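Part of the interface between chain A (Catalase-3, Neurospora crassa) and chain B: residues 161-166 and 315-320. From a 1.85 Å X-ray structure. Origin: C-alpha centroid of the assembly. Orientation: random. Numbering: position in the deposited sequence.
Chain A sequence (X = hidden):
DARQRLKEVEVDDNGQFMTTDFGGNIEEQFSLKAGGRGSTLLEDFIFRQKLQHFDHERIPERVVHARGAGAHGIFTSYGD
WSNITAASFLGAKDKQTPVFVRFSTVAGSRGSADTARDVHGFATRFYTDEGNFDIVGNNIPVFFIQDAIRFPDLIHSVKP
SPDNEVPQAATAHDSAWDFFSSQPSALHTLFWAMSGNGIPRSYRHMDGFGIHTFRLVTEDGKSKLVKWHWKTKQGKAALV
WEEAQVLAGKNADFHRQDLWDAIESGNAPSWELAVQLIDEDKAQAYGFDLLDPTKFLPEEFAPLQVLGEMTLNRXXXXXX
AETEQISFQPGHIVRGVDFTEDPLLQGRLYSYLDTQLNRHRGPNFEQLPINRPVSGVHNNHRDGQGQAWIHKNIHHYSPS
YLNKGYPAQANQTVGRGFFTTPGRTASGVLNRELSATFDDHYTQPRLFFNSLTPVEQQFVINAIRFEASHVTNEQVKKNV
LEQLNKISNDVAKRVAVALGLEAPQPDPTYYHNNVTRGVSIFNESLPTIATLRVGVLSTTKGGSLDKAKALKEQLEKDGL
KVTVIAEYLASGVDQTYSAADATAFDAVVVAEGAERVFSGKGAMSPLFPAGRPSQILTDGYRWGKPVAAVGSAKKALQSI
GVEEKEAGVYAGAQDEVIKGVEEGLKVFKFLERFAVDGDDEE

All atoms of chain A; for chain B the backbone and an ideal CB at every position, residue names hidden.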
# COMPACT_ATOMS: atom_id res chain seq x y z
N SER A 161 23.73 5.91 11.57
CA SER A 161 24.30 6.65 10.45
C SER A 161 23.73 6.11 9.13
O SER A 161 23.68 4.91 8.94
CB SER A 161 25.82 6.50 10.48
OG SER A 161 26.45 7.44 9.63
N PRO A 162 23.32 7.01 8.22
CA PRO A 162 22.59 6.50 7.04
C PRO A 162 23.48 5.84 5.99
O PRO A 162 22.95 5.28 5.03
CB PRO A 162 21.92 7.75 6.47
CG PRO A 162 22.79 8.89 6.93
CD PRO A 162 23.28 8.48 8.30
N ASP A 163 24.80 5.90 6.15
CA ASP A 163 25.65 5.19 5.21
C ASP A 163 25.76 3.70 5.55
O ASP A 163 25.61 2.86 4.67
CB ASP A 163 27.03 5.84 5.07
CG ASP A 163 27.70 6.14 6.42
OD1 ASP A 163 27.05 5.96 7.47
OD2 ASP A 163 28.87 6.58 6.41
N ASN A 164 26.00 3.38 6.82
CA ASN A 164 26.24 1.98 7.21
C ASN A 164 25.21 1.41 8.19
O ASN A 164 25.26 0.22 8.56
CB ASN A 164 27.66 1.79 7.76
CG ASN A 164 27.92 2.57 9.04
OD1 ASN A 164 27.03 3.25 9.57
ND2 ASN A 164 29.14 2.44 9.56
N GLU A 165 24.26 2.26 8.57
CA GLU A 165 23.24 1.93 9.56
C GLU A 165 23.85 1.39 10.85
O GLU A 165 23.43 0.35 11.37
CB GLU A 165 22.15 1.01 9.01
CG GLU A 165 20.97 0.87 9.99
CD GLU A 165 19.82 0.04 9.46
OE1 GLU A 165 19.90 -1.21 9.49
OE2 GLU A 165 18.82 0.63 9.00
N VAL A 166 24.83 2.13 11.37
CA VAL A 166 25.45 1.87 12.67
C VAL A 166 25.44 3.22 13.40
O VAL A 166 25.75 4.23 12.78
CB VAL A 166 26.92 1.41 12.48
CG1 VAL A 166 27.64 1.30 13.84
CG2 VAL A 166 26.99 0.09 11.70
N UNK B 315 31.58 -0.02 -0.21
CA UNK B 315 30.45 0.12 0.70
C UNK B 315 29.32 0.89 0.03
O UNK B 315 29.56 1.69 -0.87
CB UNK B 315 30.88 0.82 1.99
N UNK B 316 28.07 0.66 0.46
CA UNK B 316 26.99 1.47 -0.10
C UNK B 316 27.13 2.93 0.32
O UNK B 316 27.87 3.21 1.26
CB UNK B 316 25.63 0.92 0.34
N UNK B 317 26.46 3.84 -0.38
CA UNK B 317 26.45 5.26 -0.00
C UNK B 317 25.27 5.53 0.92
O UNK B 317 25.39 6.25 1.91
CB UNK B 317 26.38 6.16 -1.23
N UNK B 318 24.12 4.96 0.58
CA UNK B 318 22.95 5.05 1.46
C UNK B 318 22.43 3.65 1.76
O UNK B 318 22.00 2.94 0.86
CB UNK B 318 21.85 5.91 0.83
N UNK B 319 22.51 3.26 3.03
CA UNK B 319 22.14 1.92 3.44
C UNK B 319 20.72 1.54 3.04
O UNK B 319 20.50 0.48 2.47
CB UNK B 319 22.30 1.79 4.96
N UNK B 320 19.75 2.42 3.33
CA UNK B 320 18.36 2.14 2.99
C UNK B 320 18.15 1.94 1.49
O UNK B 320 17.59 0.94 1.07
CB UNK B 320 17.47 3.28 3.49

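Chain A presents a compact turn here, closed by a backbone hydrogen bond from S161(A) N to V166(A) O and braced by S161(A) OG donating to D163(A) OD1 at 2.7 Å. With its side chains partly engaged in holding the turn, it offers chain B mainly carbonyl oxygens.

Position 315 points its CB toward chain A, yet nothing of the turn lies within 5.5 Å of it. Open space sets no rule, and many polar or small residues would do. It is asparagine, whose ND2 is hydrogen-bonded elsewhere in the structure.

At 316 the CB points sideways, 4.7 Å from D163(A) O. Phi of -67° and psi of 162° suit an extended residue, proline included, and a modest aliphatic group would fit equally well. The residue is proline; its CG comes to 4.0 Å from D163(A) O, a contact of packing alone.

Position 317 turns its CB away, so chain A hardly restricts the side chain. What matters is the backbone: the carbonyl O of 317 lies 3.5 Å from D163(A) CA in a CA-H...O contact. Methionine occupies the site, extended through chi1 and chi2, and its side chain stays clear of the turn.

The CB of 318 also points away, while its CA makes a 3.6 Å CA-H...O contact with P162(A) O. The backbone next enters a helix, so the demand is for an N-cap: serine, threonine, aspartate or asparagine. Asparagine is found, and its side chain caps a backbone N just past the stretch. The end of the side chain also comes nearer to chain A, ND2 standing 4.0 Å from P162(A) CB.

Position 319 is the one that commits to the contact. Its N donates to P162(A) O at 2.9 Å and 164°, a bond open to any residue but proline. Its CB points toward the turn, 3.5 Å from D163(A) O and 4.1 Å from E165(A) CB. Beyond lies the extended side chain of E165(A), whose methylenes invite a flat or long apolar group; an aromatic ring or perhaps leucine could answer. Tyrosine is chosen, with chi1 at 179°. E165(A) CB sits over one ring face, 3.6 Å from the centroid and 12° off the normal, a CH-pi contact, while E165(A) OE1 approaches CE1 of Y319(B) at 3.3 Å.

At 320 the CB points sideways with nothing of the turn within 5.5 Å, so this turn sets no rule there. Phenylalanine leads its ring away; its N reaches P162(A) O through a water.

Chain B 315-320: NPMNYF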
# COMPACT_ATOMS: atom_id res chain seq x y z
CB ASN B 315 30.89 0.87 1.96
CG ASN B 315 31.70 -0.00 2.90
OD1 ASN B 315 31.36 -1.17 3.12
ND2 ASN B 315 32.76 0.56 3.47
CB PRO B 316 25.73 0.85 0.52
CG PRO B 316 26.19 0.17 1.75
CD PRO B 316 27.59 -0.33 1.44
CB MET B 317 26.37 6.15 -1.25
CG MET B 317 26.26 7.65 -0.98
SD MET B 317 26.35 8.63 -2.50
CE MET B 317 28.04 8.30 -2.97
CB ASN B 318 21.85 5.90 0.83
CG ASN B 318 20.69 6.12 1.77
OD1 ASN B 318 19.68 5.40 1.72
ND2 ASN B 318 20.82 7.11 2.64
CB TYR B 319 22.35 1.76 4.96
CG TYR B 319 21.97 0.40 5.49
CD1 TYR B 319 20.63 0.09 5.76
CD2 TYR B 319 22.94 -0.57 5.75
CE1 TYR B 319 20.28 -1.15 6.26
CE2 TYR B 319 22.60 -1.83 6.26
CZ TYR B 319 21.26 -2.11 6.50
OH TYR B 319 20.89 -3.32 7.01
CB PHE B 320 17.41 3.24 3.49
CG PHE B 320 15.97 3.01 3.11
CD1 PHE B 320 15.48 3.45 1.89
CD2 PHE B 320 15.12 2.29 3.95
CE1 PHE B 320 14.15 3.22 1.52
CE2 PHE B 320 13.79 2.05 3.59
CZ PHE B 320 13.31 2.52 2.38
O HOH W 1 20.23 4.64 5.16
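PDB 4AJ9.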